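Local atomic coordinates of fatty acid synthase 1, isoform A (PDB entry 6FN6), a protein that probably makes long-chain saturated fatty acids from acetyl-CoA and malonyl-CoA using NADPH, this piece being its dehydratase, enoylreductase and ketoreductase modifying region. Residues F149-S155 with D175-F180; P33-T39 with W170-D175. All coordinates share one frame; numbering follows the deposited sequence.

Contact 1: residues F149-S155 with D175-F180; sequences FRGIVRS and DTMLQF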
ATOM      1  N   PHE A 149      14.799  27.366  22.416  1.00 37.29           N
ATOM      2  CA  PHE A 149      13.596  26.641  22.017  1.00 35.39           C
ATOM      3  C   PHE A 149      12.344  27.350  22.524  1.00 34.75           C
ATOM      4  O   PHE A 149      11.226  26.975  22.172  1.00 33.38           O
ATOM      5  CB  PHE A 149      13.631  25.198  22.529  1.00 34.84           C
ATOM      6  CG  PHE A 149      14.460  24.272  21.682  1.00 34.98           C
ATOM      7  CD1 PHE A 149      13.886  23.581  20.628  1.00 33.79           C
ATOM      8  CD2 PHE A 149      15.809  24.092  21.937  1.00 36.49           C
ATOM      9  CE1 PHE A 149      14.639  22.728  19.843  1.00 34.07           C
ATOM     10  CE2 PHE A 149      16.567  23.240  21.156  1.00 36.77           C
ATOM     11  CZ  PHE A 149      15.981  22.558  20.108  1.00 35.54           C
ATOM     12  N   ARG A 150      12.531  28.366  23.361  1.00 50.33           N
ATOM     13  CA  ARG A 150      11.429  29.231  23.756  1.00 51.82           C
ATOM     14  C   ARG A 150      11.334  30.382  22.756  1.00 49.17           C
ATOM     15  O   ARG A 150      11.444  31.551  23.125  1.00 50.57           O
ATOM     16  CB  ARG A 150      11.624  29.752  25.182  1.00 55.14           C
ATOM     17  CG  ARG A 150      11.170  28.773  26.259  1.00 55.45           C
ATOM     18  CD  ARG A 150      11.520  29.264  27.654  1.00 56.93           C
ATOM     19  NE  ARG A 150      10.807  30.486  28.016  1.00 58.15           N
ATOM     20  CZ  ARG A 150       9.738  30.535  28.810  1.00 61.45           C
ATOM     21  NH1 ARG A 150       9.228  29.427  29.340  1.00 61.89           N
ATOM     22  NH2 ARG A 150       9.172  31.703  29.077  1.00 62.98           N
ATOM     23  N   GLY A 151      11.122  30.037  21.488  1.00 35.32           N
ATOM     24  CA  GLY A 151      11.220  30.996  20.402  1.00 36.31           C
ATOM     25  C   GLY A 151       9.915  31.594  19.912  1.00 35.56           C
ATOM     26  O   GLY A 151       9.920  32.440  19.017  1.00 38.77           O
ATOM     27  N   ILE A 152       8.797  31.149  20.473  1.00 34.28           N
ATOM     28  CA  ILE A 152       7.510  31.761  20.160  1.00 34.64           C
ATOM     29  C   ILE A 152       7.376  33.062  20.943  1.00 38.90           C
ATOM     30  O   ILE A 152       7.088  33.052  22.140  1.00 36.85           O
ATOM     31  CB  ILE A 152       6.339  30.814  20.467  1.00 32.41           C
ATOM     32  CG1 ILE A 152       6.468  29.532  19.640  1.00 31.41           C
ATOM     33  CG2 ILE A 152       5.010  31.508  20.178  1.00 32.34           C
ATOM     34  CD1 ILE A 152       5.453  28.453  19.987  1.00 30.61           C
ATOM     35  N   VAL A 153       7.594  34.179  20.258  1.00 61.05           N
ATOM     36  CA  VAL A 153       7.451  35.497  20.864  1.00 63.84           C
ATOM     37  C   VAL A 153       5.974  35.845  21.019  1.00 63.85           C
ATOM     38  O   VAL A 153       5.577  36.467  22.004  1.00 63.76           O
ATOM     39  CB  VAL A 153       8.178  36.588  20.046  1.00 66.88           C
ATOM     40  CG1 VAL A 153       9.689  36.413  20.153  1.00 69.11           C
ATOM     41  CG2 VAL A 153       7.744  36.563  18.594  1.00 66.79           C
ATOM     42  N   ARG A 154       5.164  35.450  20.040  1.00 42.10           N
ATOM     43  CA  ARG A 154       3.765  35.858  20.001  1.00 44.06           C
ATOM     44  C   ARG A 154       2.853  34.862  19.283  1.00 36.98           C
ATOM     45  O   ARG A 154       3.271  34.167  18.358  1.00 35.89           O
ATOM     46  CB  ARG A 154       3.668  37.226  19.322  1.00 51.42           C
ATOM     47  CG  ARG A 154       2.297  37.880  19.368  1.00 61.12           C
ATOM     48  CD  ARG A 154       2.377  39.376  19.075  1.00 73.20           C
ATOM     49  NE  ARG A 154       3.203  40.089  20.052  1.00 84.78           N
ATOM     50  CZ  ARG A 154       4.447  40.514  19.842  1.00 95.27           C
ATOM     51  NH1 ARG A 154       5.057  40.305  18.680  1.00 98.24           N
ATOM     52  NH2 ARG A 154       5.091  41.152  20.810  1.00 99.97           N
ATOM     53  N   SER A 155       1.605  34.800  19.736  1.00 34.51           N
ATOM     54  CA  SER A 155       0.575  33.986  19.100  1.00 33.51           C
ATOM     55  C   SER A 155      -0.806  34.526  19.440  1.00 33.86           C
ATOM     56  O   SER A 155      -1.036  34.999  20.551  1.00 34.20           O
ATOM     57  CB  SER A 155       0.680  32.527  19.541  1.00 31.99           C
ATOM     58  OG  SER A 155      -0.477  31.801  19.155  1.00 31.25           O
ATOM     59  N   ASP A 175      11.559  23.955  15.024  1.00 38.94           N
ATOM     60  CA  ASP A 175      10.866  23.330  16.149  1.00 37.08           C
ATOM     61  C   ASP A 175       9.727  24.214  16.652  1.00 36.72           C
ATOM     62  O   ASP A 175       8.636  23.725  16.927  1.00 33.25           O
ATOM     63  CB  ASP A 175      11.835  23.036  17.294  1.00 38.30           C
ATOM     64  CG  ASP A 175      11.174  22.278  18.433  1.00 39.13           C
ATOM     65  OD1 ASP A 175      10.488  21.272  18.164  1.00 39.48           O
ATOM     66  OD2 ASP A 175      11.337  22.688  19.600  1.00 42.12           O
ATOM     67  N   THR A 176       9.979  25.514  16.775  1.00 39.10           N
ATOM     68  CA  THR A 176       8.952  26.440  17.247  1.00 36.60           C
ATOM     69  C   THR A 176       7.765  26.472  16.284  1.00 35.82           C
ATOM     70  O   THR A 176       6.646  26.789  16.684  1.00 33.07           O
ATOM     71  CB  THR A 176       9.506  27.870  17.437  1.00 34.98           C
ATOM     72  OG1 THR A 176      10.138  28.317  16.232  1.00 37.70           O
ATOM     73  CG2 THR A 176      10.507  27.903  18.579  1.00 32.91           C
ATOM     74  N   MET A 177       8.012  26.158  15.016  1.00 41.00           N
ATOM     75  CA  MET A 177       6.926  26.022  14.046  1.00 41.76           C
ATOM     76  C   MET A 177       6.035  24.833  14.413  1.00 41.53           C
ATOM     77  O   MET A 177       4.818  24.887  14.249  1.00 41.31           O
ATOM     78  CB  MET A 177       7.472  25.850  12.628  1.00 43.73           C
ATOM     79  CG  MET A 177       8.282  27.035  12.120  1.00 45.16           C
ATOM     80  SD  MET A 177       8.863  26.824  10.420  1.00 48.26           S
ATOM     81  CE  MET A 177       7.310  26.742   9.536  1.00 49.04           C
ATOM     82  N   LEU A 178       6.646  23.756  14.900  1.00 38.42           N
ATOM     83  CA  LEU A 178       5.889  22.589  15.342  1.00 38.31           C
ATOM     84  C   LEU A 178       5.177  22.878  16.659  1.00 32.70           C
ATOM     85  O   LEU A 178       4.042  22.450  16.870  1.00 30.25           O
ATOM     86  CB  LEU A 178       6.802  21.370  15.501  1.00 40.53           C
ATOM     87  CG  LEU A 178       7.655  20.979  14.294  1.00 41.44           C
ATOM     88  CD1 LEU A 178       8.337  19.643  14.547  1.00 40.75           C
ATOM     89  CD2 LEU A 178       6.825  20.932  13.023  1.00 41.36           C
ATOM     90  N   GLN A 179       5.854  23.599  17.545  1.00 34.72           N
ATOM     91  CA  GLN A 179       5.247  24.026  18.795  1.00 34.85           C
ATOM     92  C   GLN A 179       3.984  24.815  18.484  1.00 33.27           C
ATOM     93  O   GLN A 179       2.941  24.623  19.106  1.00 32.92           O
ATOM     94  CB  GLN A 179       6.213  24.879  19.617  1.00 35.26           C
ATOM     95  CG  GLN A 179       7.490  24.178  20.023  1.00 33.46           C
ATOM     96  CD  GLN A 179       8.421  25.095  20.789  1.00 33.50           C
ATOM     97  OE1 GLN A 179       8.059  26.225  21.116  1.00 30.64           O
ATOM     98  NE2 GLN A 179       9.626  24.618  21.073  1.00 35.50           N
ATOM     99  N   PHE A 180       4.098  25.714  17.516  1.00 32.79           N
ATOM    100  CA  PHE A 180       3.002  26.603  17.166  1.00 33.58           C
ATOM    101  C   PHE A 180       1.782  25.834  16.676  1.00 36.49           C
ATOM    102  O   PHE A 180       0.644  26.197  16.978  1.00 34.75           O
ATOM    103  CB  PHE A 180       3.451  27.602  16.099  1.00 32.56           C
ATOM    104  CG  PHE A 180       2.405  28.612  15.753  1.00 30.95           C
ATOM    105  CD1 PHE A 180       2.219  29.733  16.545  1.00 32.73           C
ATOM    106  CD2 PHE A 180       1.602  28.438  14.643  1.00 30.16           C
ATOM    107  CE1 PHE A 180       1.250  30.661  16.232  1.00 33.43           C
ATOM    108  CE2 PHE A 180       0.634  29.362  14.323  1.00 31.92           C
ATOM    109  CZ  PHE A 180       0.457  30.475  15.118  1.00 33.95           C
TER
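The carbonyl oxygen of F149, just ahead of strand 152-155, takes a hydrogen bond from the side-chain amide of Q179 on helix 170-183, with NE2 of Q179 3.1 Å from O of F149. The bond lies in the carbonyl plane on a lone pair, and the oxygen sits only 9° out of the plane of the Q179 amide, so the flat group points its N-H at the acceptor. A weak bond from the backbone N of G151 reaches the same oxygen. Q179 gets there with CG beside its own backbone N (chi1 -61°) and an extended chain beyond. The other end of the amide is held too: Y135 OH bonds to OE1 of Q179, which fits the modelled orientation of the amide, and the same hydroxyl accepts from N of I152. NE2 also bonds OD2 of D175, though the placement of that carboxylate oxygen is doubtful. D175 is predicted to be the proton donor of the dehydratase, so Q179 would sit in its second shell.

Below the amide the contact turns apolar. I152 lays its CD1 methyl against the Q179 stem, 3.7 Å from CB of Q179, while its CG1 comes alongside CB of T176. The T176 methyl CG2 packs against the backbone of G151, 3.7 Å from its CA; the T176 hydroxyl turns back along the helix to F173 O. At the far end CE1 of F180 meets OG of S155 at 3.6 Å.

Strand and helix segments run roughly parallel, 31° apart with axes 10.0 Å from each other, in the predicted C-terminal hotdog fold. Strand 161-164 flanks the strand and also touches T176, helix 131-141 lies against I152, and Y145 of strand 143-145 borders D175 and Q179.

Contact 2: residues P33-T39 with W170-D175; sequences PATGYMT and WISFMD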
ATOM      1  N   PRO A  33      15.260  16.701  18.798  1.00 33.78           N
ATOM      2  CA  PRO A  33      14.067  17.182  18.100  1.00 32.46           C
ATOM      3  C   PRO A  33      13.899  16.589  16.709  1.00 32.23           C
ATOM      4  O   PRO A  33      14.880  16.327  16.017  1.00 33.14           O
ATOM      5  CB  PRO A  33      14.300  18.691  18.015  1.00 32.65           C
ATOM      6  CG  PRO A  33      15.778  18.839  18.033  1.00 34.15           C
ATOM      7  CD  PRO A  33      16.279  17.757  18.934  1.00 34.81           C
ATOM      8  N   ALA A  34      12.648  16.384  16.315  1.00 41.39           N
ATOM      9  CA  ALA A  34      12.326  15.927  14.974  1.00 39.35           C
ATOM     10  C   ALA A  34      13.004  16.831  13.950  1.00 38.47           C
ATOM     11  O   ALA A  34      13.538  16.368  12.942  1.00 38.53           O
ATOM     12  CB  ALA A  34      10.823  15.915  14.773  1.00 38.24           C
ATOM     13  N   THR A  35      12.979  18.130  14.227  1.00 31.64           N
ATOM     14  CA  THR A  35      13.582  19.126  13.354  1.00 37.33           C
ATOM     15  C   THR A  35      15.102  19.027  13.372  1.00 40.99           C
ATOM     16  O   THR A  35      15.779  19.497  12.456  1.00 39.13           O
ATOM     17  CB  THR A  35      13.168  20.543  13.769  1.00 37.50           C
ATOM     18  OG1 THR A  35      13.652  20.811  15.091  1.00 38.07           O
ATOM     19  CG2 THR A  35      11.655  20.678  13.747  1.00 36.12           C
ATOM     20  N   GLY A  36      15.637  18.410  14.418  1.00 42.96           N
ATOM     21  CA  GLY A  36      17.058  18.134  14.485  1.00 43.58           C
ATOM     22  C   GLY A  36      17.452  17.169  13.387  1.00 42.80           C
ATOM     23  O   GLY A  36      18.437  17.378  12.681  1.00 43.12           O
ATOM     24  N   TYR A  37      16.672  16.101  13.251  1.00 37.58           N
ATOM     25  CA  TYR A  37      16.895  15.109  12.209  1.00 39.83           C
ATOM     26  C   TYR A  37      16.837  15.732  10.825  1.00 38.58           C
ATOM     27  O   TYR A  37      17.700  15.489   9.986  1.00 39.90           O
ATOM     28  CB  TYR A  37      15.849  14.007  12.296  1.00 37.24           C
ATOM     29  CG  TYR A  37      16.013  13.092  13.478  1.00 37.35           C
ATOM     30  CD1 TYR A  37      17.091  12.227  13.570  1.00 38.68           C
ATOM     31  CD2 TYR A  37      15.075  13.085  14.495  1.00 55.41           C
ATOM     32  CE1 TYR A  37      17.231  11.382  14.654  1.00 41.85           C
ATOM     33  CE2 TYR A  37      15.200  12.252  15.575  1.00 52.62           C
ATOM     34  CZ  TYR A  37      16.277  11.399  15.654  1.00 48.94           C
ATOM     35  OH  TYR A  37      16.381  10.571  16.745  1.00 53.79           O
ATOM     36  N   MET A  38      15.809  16.542  10.602  1.00 35.81           N
ATOM     37  CA  MET A  38      15.604  17.178   9.313  1.00 36.37           C
ATOM     38  C   MET A  38      16.822  18.015   8.950  1.00 37.96           C
ATOM     39  O   MET A  38      17.279  18.003   7.809  1.00 39.24           O
ATOM     40  CB  MET A  38      14.344  18.042   9.343  1.00 35.33           C
ATOM     41  CG  MET A  38      13.079  17.272   9.685  1.00 33.97           C
ATOM     42  SD  MET A  38      11.637  18.319   9.976  1.00 33.31           S
ATOM     43  CE  MET A  38      11.585  19.266   8.459  1.00 34.05           C
ATOM     44  N   THR A  39      17.365  18.721   9.936  1.00 37.65           N
ATOM     45  CA  THR A  39      18.546  19.547   9.725  1.00 39.38           C
ATOM     46  C   THR A  39      19.748  18.679   9.362  1.00 40.81           C
ATOM     47  O   THR A  39      20.506  19.016   8.456  1.00 42.49           O
ATOM     48  CB  THR A  39      18.869  20.393  10.972  1.00 53.67           C
ATOM     49  OG1 THR A  39      17.771  21.268  11.249  1.00 50.91           O
ATOM     50  CG2 THR A  39      20.135  21.224  10.763  1.00 56.79           C
ATOM     51  N   TRP A 170      18.486  26.823  12.779  1.00 43.15           N
ATOM     52  CA  TRP A 170      17.371  26.234  12.040  1.00 40.44           C
ATOM     53  C   TRP A 170      16.611  25.193  12.854  1.00 38.36           C
ATOM     54  O   TRP A 170      15.393  25.077  12.726  1.00 37.00           O
ATOM     55  CB  TRP A 170      17.870  25.606  10.736  1.00 41.32           C
ATOM     56  CG  TRP A 170      18.319  26.615   9.724  1.00 49.17           C
ATOM     57  CD1 TRP A 170      19.574  27.131   9.573  1.00 51.57           C
ATOM     58  CD2 TRP A 170      17.506  27.242   8.724  1.00 48.96           C
ATOM     59  NE1 TRP A 170      19.592  28.034   8.538  1.00 54.07           N
ATOM     60  CE2 TRP A 170      18.336  28.120   8.002  1.00 51.24           C
ATOM     61  CE3 TRP A 170      16.158  27.141   8.370  1.00 47.79           C
ATOM     62  CZ2 TRP A 170      17.859  28.894   6.945  1.00 52.98           C
ATOM     63  CZ3 TRP A 170      15.690  27.910   7.322  1.00 49.74           C
ATOM     64  CH2 TRP A 170      16.538  28.773   6.621  1.00 50.57           C
ATOM     65  N   ILE A 171      17.322  24.434  13.681  1.00 38.36           N
ATOM     66  CA  ILE A 171      16.678  23.402  14.487  1.00 36.76           C
ATOM     67  C   ILE A 171      15.655  24.032  15.427  1.00 35.72           C
ATOM     68  O   ILE A 171      14.487  23.641  15.436  1.00 34.29           O
ATOM     69  CB  ILE A 171      17.718  22.577  15.269  1.00 37.42           C
ATOM     70  CG1 ILE A 171      18.614  21.807  14.294  1.00 38.52           C
ATOM     71  CG2 ILE A 171      17.024  21.625  16.258  1.00 36.08           C
ATOM     72  CD1 ILE A 171      19.785  21.093  14.945  1.00 40.44           C
ATOM     73  N   SER A 172      16.085  25.013  16.210  1.00 47.91           N
ATOM     74  CA  SER A 172      15.192  25.654  17.166  1.00 46.60           C
ATOM     75  C   SER A 172      14.039  26.330  16.435  1.00 44.46           C
ATOM     76  O   SER A 172      12.882  26.214  16.841  1.00 41.36           O
ATOM     77  CB  SER A 172      15.946  26.671  18.026  1.00 49.43           C
ATOM     78  OG  SER A 172      16.151  27.889  17.330  1.00 51.93           O
ATOM     79  N   PHE A 173      14.359  27.034  15.354  1.00 40.04           N
ATOM     80  CA  PHE A 173      13.350  27.788  14.626  1.00 38.75           C
ATOM     81  C   PHE A 173      12.264  26.880  14.059  1.00 39.61           C
ATOM     82  O   PHE A 173      11.073  27.137  14.240  1.00 40.73           O
ATOM     83  CB  PHE A 173      13.989  28.590  13.496  1.00 40.35           C
ATOM     84  CG  PHE A 173      12.990  29.271  12.613  1.00 40.48           C
ATOM     85  CD1 PHE A 173      12.426  30.477  12.988  1.00 42.27           C
ATOM     86  CD2 PHE A 173      12.604  28.700  11.413  1.00 41.01           C
ATOM     87  CE1 PHE A 173      11.499  31.104  12.180  1.00 42.20           C
ATOM     88  CE2 PHE A 173      11.677  29.324  10.601  1.00 41.34           C
ATOM     89  CZ  PHE A 173      11.123  30.526  10.985  1.00 41.22           C
ATOM     90  N   MET A 174      12.671  25.819  13.369  1.00 38.62           N
ATOM     91  CA  MET A 174      11.710  24.899  12.780  1.00 39.53           C
ATOM     92  C   MET A 174      10.927  24.178  13.875  1.00 39.99           C
ATOM     93  O   MET A 174       9.762  23.837  13.685  1.00 41.05           O
ATOM     94  CB  MET A 174      12.413  23.896  11.857  1.00 41.95           C
ATOM     95  CG  MET A 174      12.814  24.499  10.508  1.00 43.23           C
ATOM     96  SD  MET A 174      13.176  23.287   9.216  1.00 40.30           S
ATOM     97  CE  MET A 174      14.694  22.555   9.829  1.00 40.44           C
ATOM     98  N   ASP A 175      11.559  23.955  15.024  1.00 38.94           N
ATOM     99  CA  ASP A 175      10.866  23.330  16.149  1.00 37.08           C
ATOM    100  C   ASP A 175       9.727  24.214  16.652  1.00 36.72           C
ATOM    101  O   ASP A 175       8.636  23.725  16.927  1.00 33.25           O
ATOM    102  CB  ASP A 175      11.835  23.036  17.294  1.00 38.30           C
ATOM    103  CG  ASP A 175      11.174  22.278  18.433  1.00 39.13           C
ATOM    104  OD1 ASP A 175      10.488  21.272  18.164  1.00 39.48           O
ATOM    105  OD2 ASP A 175      11.337  22.688  19.600  1.00 42.12           O
TER
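T35 reaches across to helix 170-183 with every atom of its side chain beyond CA. Its CB lies 3.8 Å from O of I171 and nearly as near CB of M174. From there OG1 donates to the backbone oxygen of I171, 3.0 Å away, and also meets CB of D175. The methyl CG2, the other branch, packs 3.5 Å from N of D175 and close to C of M174. In T35 a chi1 of 63° sets OG1 between the backbone N and the carbonyl carbon, where it can reach I171 O. That oxygen already accepts the helical bond from D175 N, and the two donors come to opposite faces of its plane.

CG2 of I171 packs on CG of P33 at 3.5 Å, and the I171 side chain crosses that of T39 at about a right angle, its CG1 against CB and OG1 of T39. T39 OG1 bonds back to O of T35, 2.9 Å off, and touches CE of M174. A valine in place of T35 would probably leave I171 O with its helical bond but no link across to helix 34-48.

Helix 34-48 of the predicted N-terminal hotdog fold and helix 170-183 of the predicted C-terminal one thus meet mainly by close packing, with one directional bond, to an oxygen already used within its helix.

Contacts 1 and 2 sit 12 Å apart, centre to centre, on successive parts of helix 170-183, and they share D175. Along the chain the order is 33-39, 149-155, 170-175, 175-180, so the two pairings interleave. Contact 1 stays within the predicted C-terminal hotdog fold, whereas contact 2 ties that helix to helix 34-48 of the predicted N-terminal one. They also touch directly: L178 CD1 packs on T35 CG2 at 3.6 Å, and the F149 ring reaches I171. D175, predicted proton donor, lies beside H24, predicted proton acceptor, consistent with a dehydratase site built where the two hotdog halves meet.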